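Local coordinates for N-carbamoylsarcosine amidase related protein (Thermoplasma acidophilum, PDB 3EEF), which binds zinc and probably acts as an amide-cleaving hydrolase of the isochorismatase-like family, with N-carbamoylsarcosine as its named substrate, at residues A[51-56]-A[66-71]; A[9-14]-A[47-52]. One frame throughout, in Å; residues are numbered along the deposited sequence.

How the contacts relate
Contacts 1 and 2 meet at the zinc site, where strand 45-50 gives way to its loop, a common place for a metal site in alpha/beta proteins. Contact 2 joins residues 9-14, which leave strand 3-8 and lead into helix 12-15, to strand 45-50 of the parallel sheet. Contact 1 takes over where that strand stops: the two share S51 and H52, and the loop 51-56 then meets 66-71, which follows helix 59-62. Their centres lie 10 Å apart, and S66 joins them, with its N probably hydrogen-bonded to E13 and its OG to the backbone O of D50. Both reach the same zinc ion, so the carboxyl end of strand 45-50 and the excursion that follows it, as far as H65, jointly build one metal site.

Contact 1. Residues A[51-56]-A[66-71]; sequences SHYPDD and SMKGDD. With ZN (zinc ion), chain C.
H52 and the backbone around M67 form the tight part of this contact, a single isolated beta bridge between two loops. The N of H52 donates to S66 O at 2.9 Å, and H52 O accepts from K68 N at 2.8 Å. M67, a selenomethionine, closes over the bridge: the bend at chi2 (-58°) lays SE 3.7 Å from H52 CB, while the bend at chi3 (-75°) brings its methyl CE within 3.4 Å of P54 N, where it also touches the proline ring at CD.

Toward the outer side the packing thins. K68 runs beside the ring of Y53, pointing the same way, with its CD 4.0 Å from Y53 CE1; closer in, its CB lies near S51 OG. Both polar ends, S51 OG and K68 NZ, go to E89. Y53 in turn makes an edge-to-face pair with Y86 of the second subunit, whereas P54 lies exposed, and the type II turn 67-70 carries the second loop away toward solvent.

Within 51-56, a type I turn from Y53 to D56 brings a carboxylate back to the histidine. H52 ND1 donates to D56 OD2 at 2.9 Å, in the ring plane and on the anti lone pair, while Y53 N meets the same oxygen from above the carboxylate plane; H91 is a further partner. The bond from ND1 restrains the ring's rotation and leaves NE2 to bind zinc at 2.2 Å, and the carboxylate would be expected to polarise the imidazole and strengthen it as a metal ligand.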
loop_
_atom_site.group_PDB
_atom_site.type_symbol
_atom_site.label_atom_id
_atom_site.label_comp_id
_atom_site.label_asym_id
_atom_site.label_seq_id
_atom_site.Cartn_x
_atom_site.Cartn_y
_atom_site.Cartn_z
ATOM N N SER A 51 -14.509 -7.732 9.501
ATOM C CA SER A 51 -15.840 -7.568 8.906
ATOM C C SER A 51 -15.790 -8.296 7.561
ATOM O O SER A 51 -15.827 -7.678 6.502
ATOM C CB SER A 51 -16.161 -6.064 8.754
ATOM O OG SER A 51 -17.399 -5.803 8.107
ATOM N N HIS A 52 -15.678 -9.624 7.641
ATOM C CA HIS A 52 -15.235 -10.465 6.529
ATOM C C HIS A 52 -16.311 -10.765 5.507
ATOM O O HIS A 52 -17.487 -10.824 5.845
ATOM C CB HIS A 52 -14.700 -11.804 7.037
ATOM C CG HIS A 52 -13.350 -11.718 7.688
ATOM N ND1 HIS A 52 -12.203 -11.382 6.996
ATOM C CD2 HIS A 52 -12.956 -11.990 8.962
ATOM C CE1 HIS A 52 -11.166 -11.419 7.822
ATOM N NE2 HIS A 52 -11.591 -11.804 9.019
ATOM N N TYR A 53 -15.866 -10.885 4.255
ATOM C CA TYR A 53 -16.624 -11.448 3.172
ATOM C C TYR A 53 -16.259 -12.942 3.068
ATOM O O TYR A 53 -15.149 -13.362 3.435
ATOM C CB TYR A 53 -16.264 -10.829 1.806
ATOM C CG TYR A 53 -16.368 -9.330 1.650
ATOM C CD1 TYR A 53 -17.482 -8.622 2.107
ATOM C CD2 TYR A 53 -15.359 -8.620 0.990
ATOM C CE1 TYR A 53 -17.563 -7.218 1.936
ATOM C CE2 TYR A 53 -15.438 -7.252 0.811
ATOM C CZ TYR A 53 -16.529 -6.551 1.275
ATOM O OH TYR A 53 -16.545 -5.193 1.079
ATOM N N PRO A 54 -17.163 -13.733 2.488
ATOM C CA PRO A 54 -16.935 -15.165 2.339
ATOM C C PRO A 54 -15.627 -15.507 1.643
ATOM O O PRO A 54 -15.047 -16.553 1.913
ATOM C CB PRO A 54 -18.116 -15.605 1.483
ATOM C CG PRO A 54 -19.219 -14.622 1.853
ATOM C CD PRO A 54 -18.525 -13.332 2.070
ATOM N N ASP A 55 -15.160 -14.631 0.765
ATOM C CA ASP A 55 -13.987 -14.939 -0.045
ATOM C C ASP A 55 -12.724 -14.157 0.375
ATOM O O ASP A 55 -11.719 -14.179 -0.348
ATOM C CB ASP A 55 -14.293 -14.746 -1.557
ATOM C CG ASP A 55 -14.806 -13.337 -1.905
ATOM O OD1 ASP A 55 -14.871 -12.454 -1.013
ATOM O OD2 ASP A 55 -15.153 -13.135 -3.102
ATOM N N ASP A 56 -12.746 -13.513 1.551
ATOM C CA ASP A 56 -11.503 -12.994 2.106
ATOM C C ASP A 56 -10.457 -14.124 2.195
ATOM O O ASP A 56 -10.782 -15.262 2.507
ATOM C CB ASP A 56 -11.730 -12.334 3.462
ATOM C CG ASP A 56 -12.405 -10.984 3.343
ATOM O OD1 ASP A 56 -12.459 -10.420 2.240
ATOM O OD2 ASP A 56 -12.888 -10.483 4.352
ATOM N N SER A 66 -16.588 -13.542 12.267
ATOM C CA SER A 66 -16.661 -12.093 12.286
ATOM C C SER A 66 -16.996 -11.572 10.880
ATOM O O SER A 66 -16.231 -10.778 10.257
ATOM C CB SER A 66 -15.332 -11.502 12.809
ATOM O OG SER A 66 -15.476 -10.127 13.181
HETATM N N MSE A 67 -18.138 -12.044 10.389
HETATM C CA MSE A 67 -18.607 -11.727 9.056
HETATM C C MSE A 67 -19.232 -10.337 9.011
HETATM O O MSE A 67 -19.793 -9.873 10.010
HETATM C CB MSE A 67 -19.618 -12.784 8.596
HETATM C CG MSE A 67 -19.042 -14.183 8.573
HETATM SE SE MSE A 67 -17.449 -14.314 7.413
HETATM C CE MSE A 67 -18.361 -14.284 5.667
ATOM N N LYS A 68 -19.113 -9.661 7.863
ATOM C CA LYS A 68 -19.777 -8.371 7.691
ATOM C C LYS A 68 -21.284 -8.571 7.818
ATOM O O LYS A 68 -21.834 -9.502 7.250
ATOM C CB LYS A 68 -19.452 -7.736 6.333
ATOM C CG LYS A 68 -20.217 -6.426 6.053
ATOM C CD LYS A 68 -19.569 -5.590 4.950
ATOM C CE LYS A 68 -20.368 -4.293 4.665
ATOM N NZ LYS A 68 -20.062 -3.181 5.625
ATOM N N GLY A 69 -21.935 -7.702 8.586
ATOM C CA GLY A 69 -23.391 -7.738 8.742
ATOM C C GLY A 69 -23.902 -8.559 9.922
ATOM O O GLY A 69 -24.963 -8.244 10.480
ATOM N N ASP A 70 -23.165 -9.607 10.292
ATOM C CA ASP A 70 -23.564 -10.520 11.369
ATOM C C ASP A 70 -23.070 -9.920 12.715
ATOM O O ASP A 70 -22.075 -9.191 12.744
ATOM C CB ASP A 70 -23.087 -11.957 10.996
ATOM C CG ASP A 70 -22.519 -12.748 12.163
ATOM O OD1 ASP A 70 -21.296 -13.036 12.138
ATOM O OD2 ASP A 70 -23.280 -13.116 13.076
ATOM N N ASP A 71 -23.804 -10.168 13.804
ATOM C CA ASP A 71 -23.547 -9.529 15.120
ATOM C C ASP A 71 -22.224 -9.971 15.758
ATOM O O ASP A 71 -21.760 -9.346 16.708
ATOM C CB ASP A 71 -24.712 -9.792 16.099
HETATM ZN ZN ZN C . -10.381 -12.701 10.640
#

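Contact 2. Residues A[9-14]-A[47-52]; sequences DMVNEF and YVNDSH. With ZN (zinc ion), chain C.
D9 and D50 make the strongest polar link here, in which the N-H of D50 is almost straight (177°) toward D9 OD1, its N 2.7 Å from that oxygen and nearly along the C-O axis. This is the carboxyl end of the parallel sheet in the isochorismatase-type alpha/beta fold, where neighbouring strands 3-8 and 45-50 run out side by side. A second bond, D9 N to V48 O at 3.0 Å, holds the residue just past strand 3-8 against strand 45-50. Chi1 of D9 (-78°) places CG beside the backbone N, from where OD1 meets D50 N.

The two acid side chains cross with their carboxylate planes 64° apart, OD1 of D9 standing 3.9 Å from OD1 of D50. The negative charge of D50 has its own takers: OD2 binds zinc at 2.0 Å, beside H52, E58 and H65, and OD1 forms a salt bridge with K90. An alanine in place of D9 would probably leave D50 N without its acceptor and the backbone that carries this zinc ligand less firmly set.

Farther out, M10 centres an inverse gamma turn that leads toward helix 12-15, with V11 as its N-cap residue. A buried junction results, M10 reaching T27 and A31 of helix 22-40 while V48 packs on V6, V8 and L88. One water bridges the segments, accepting from M10 N at 3.0 Å and donating to N49 OD1. The side chains of V11 and N49 run antiparallel past one another, and V11 CG1 rests 3.5 Å from N49 OD1, the same oxygen that takes the water's hydrogen.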
loop_
_atom_site.group_PDB
_atom_site.type_symbol
_atom_site.label_atom_id
_atom_site.label_comp_id
_atom_site.label_asym_id
_atom_site.label_seq_id
_atom_site.Cartn_x
_atom_site.Cartn_y
_atom_site.Cartn_z
ATOM N N ASP A 9 -10.145 -6.103 17.301
ATOM C CA ASP A 9 -11.066 -7.265 17.308
ATOM C C ASP A 9 -11.755 -7.588 18.630
ATOM O O ASP A 9 -12.017 -8.764 18.945
ATOM C CB ASP A 9 -10.356 -8.536 16.773
ATOM C CG ASP A 9 -10.240 -8.548 15.245
ATOM O OD1 ASP A 9 -11.175 -8.071 14.541
ATOM O OD2 ASP A 9 -9.202 -9.045 14.748
HETATM N N MSE A 10 -12.108 -6.565 19.392
HETATM C CA MSE A 10 -12.865 -6.803 20.617
HETATM C C MSE A 10 -14.330 -6.960 20.218
HETATM O O MSE A 10 -15.150 -6.092 20.506
HETATM C CB MSE A 10 -12.680 -5.661 21.618
HETATM C CG MSE A 10 -11.260 -5.526 22.181
HETATM SE SE MSE A 10 -10.731 -7.000 23.320
HETATM C CE MSE A 10 -11.601 -6.481 25.003
ATOM N N VAL A 11 -14.639 -8.063 19.529
ATOM C CA VAL A 11 -15.956 -8.250 18.927
ATOM C C VAL A 11 -16.637 -9.481 19.525
ATOM O O VAL A 11 -15.984 -10.334 20.110
ATOM C CB VAL A 11 -15.873 -8.324 17.367
ATOM C CG1 VAL A 11 -15.204 -7.051 16.832
ATOM C CG2 VAL A 11 -15.088 -9.575 16.907
ATOM N N ASN A 12 -17.957 -9.527 19.390
ATOM C CA ASN A 12 -18.813 -10.524 20.048
ATOM C C ASN A 12 -18.399 -11.965 19.834
ATOM O O ASN A 12 -18.383 -12.739 20.764
ATOM C CB ASN A 12 -20.272 -10.334 19.604
ATOM C CG ASN A 12 -20.929 -9.143 20.288
ATOM O OD1 ASN A 12 -20.638 -8.840 21.448
ATOM N ND2 ASN A 12 -21.824 -8.473 19.582
ATOM N N GLU A 13 -18.046 -12.331 18.615
ATOM C CA GLU A 13 -17.761 -13.726 18.356
ATOM C C GLU A 13 -16.529 -14.208 19.092
ATOM O O GLU A 13 -16.452 -15.381 19.404
ATOM C CB GLU A 13 -17.613 -13.991 16.861
ATOM C CG GLU A 13 -17.278 -15.449 16.506
ATOM C CD GLU A 13 -17.494 -15.734 15.045
ATOM O OE1 GLU A 13 -17.907 -14.809 14.319
ATOM O OE2 GLU A 13 -17.255 -16.882 14.622
ATOM N N PHE A 14 -15.568 -13.320 19.363
ATOM C CA PHE A 14 -14.349 -13.734 20.069
ATOM C C PHE A 14 -14.430 -13.573 21.594
ATOM O O PHE A 14 -13.577 -14.113 22.305
ATOM C CB PHE A 14 -13.117 -12.991 19.539
ATOM C CG PHE A 14 -12.729 -13.357 18.119
ATOM C CD1 PHE A 14 -12.386 -14.650 17.790
ATOM C CD2 PHE A 14 -12.655 -12.383 17.136
ATOM C CE1 PHE A 14 -12.016 -14.980 16.482
ATOM C CE2 PHE A 14 -12.275 -12.693 15.832
ATOM C CZ PHE A 14 -11.955 -13.991 15.506
ATOM N N TYR A 47 -11.130 1.632 16.725
ATOM C CA TYR A 47 -11.481 0.238 16.737
ATOM C C TYR A 47 -11.259 -0.300 15.344
ATOM O O TYR A 47 -11.724 0.285 14.375
ATOM C CB TYR A 47 -12.952 0.038 17.130
ATOM C CG TYR A 47 -13.323 0.448 18.554
ATOM C CD1 TYR A 47 -13.491 -0.507 19.558
ATOM C CD2 TYR A 47 -13.527 1.780 18.887
ATOM C CE1 TYR A 47 -13.854 -0.130 20.848
ATOM C CE2 TYR A 47 -13.876 2.162 20.182
ATOM C CZ TYR A 47 -14.042 1.208 21.154
ATOM O OH TYR A 47 -14.405 1.601 22.431
ATOM N N VAL A 48 -10.547 -1.426 15.258
ATOM C CA VAL A 48 -10.330 -2.117 14.007
ATOM C C VAL A 48 -10.901 -3.549 14.158
ATOM O O VAL A 48 -10.360 -4.339 14.900
ATOM C CB VAL A 48 -8.826 -2.098 13.584
ATOM C CG1 VAL A 48 -8.385 -0.723 13.210
ATOM C CG2 VAL A 48 -7.938 -2.546 14.708
ATOM N N ASN A 49 -11.983 -3.853 13.433
ATOM C CA ASN A 49 -12.762 -5.092 13.579
ATOM C C ASN A 49 -12.892 -5.877 12.303
ATOM O O ASN A 49 -13.286 -5.339 11.259
ATOM C CB ASN A 49 -14.169 -4.739 14.021
ATOM C CG ASN A 49 -14.164 -3.811 15.185
ATOM O OD1 ASN A 49 -13.509 -4.088 16.188
ATOM N ND2 ASN A 49 -14.854 -2.687 15.064
ATOM N N ASP A 50 -12.564 -7.157 12.369
ATOM C CA ASP A 50 -12.896 -8.062 11.280
ATOM C C ASP A 50 -14.330 -7.843 10.811
ATOM O O ASP A 50 -15.246 -7.707 11.625
ATOM C CB ASP A 50 -12.681 -9.517 11.692
ATOM C CG ASP A 50 -11.231 -9.981 11.487
ATOM O OD1 ASP A 50 -10.408 -9.203 10.939
ATOM O OD2 ASP A 50 -10.931 -11.149 11.820
ATOM N N SER A 51 -14.509 -7.732 9.501
ATOM C CA SER A 51 -15.840 -7.568 8.906
ATOM C C SER A 51 -15.790 -8.296 7.561
ATOM O O SER A 51 -15.827 -7.678 6.502
ATOM C CB SER A 51 -16.161 -6.064 8.754
ATOM O OG SER A 51 -17.399 -5.803 8.107
ATOM N N HIS A 52 -15.678 -9.624 7.641
ATOM C CA HIS A 52 -15.235 -10.465 6.529
ATOM C C HIS A 52 -16.311 -10.765 5.507
ATOM O O HIS A 52 -17.487 -10.824 5.845
ATOM C CB HIS A 52 -14.700 -11.804 7.037
ATOM C CG HIS A 52 -13.350 -11.718 7.688
ATOM N ND1 HIS A 52 -12.203 -11.382 6.996
ATOM C CD2 HIS A 52 -12.956 -11.990 8.962
ATOM C CE1 HIS A 52 -11.166 -11.419 7.822
ATOM N NE2 HIS A 52 -11.591 -11.804 9.019
HETATM ZN ZN ZN C . -10.381 -12.701 10.640
HETATM O O HOH W 1 -12.056 -3.699 18.375
#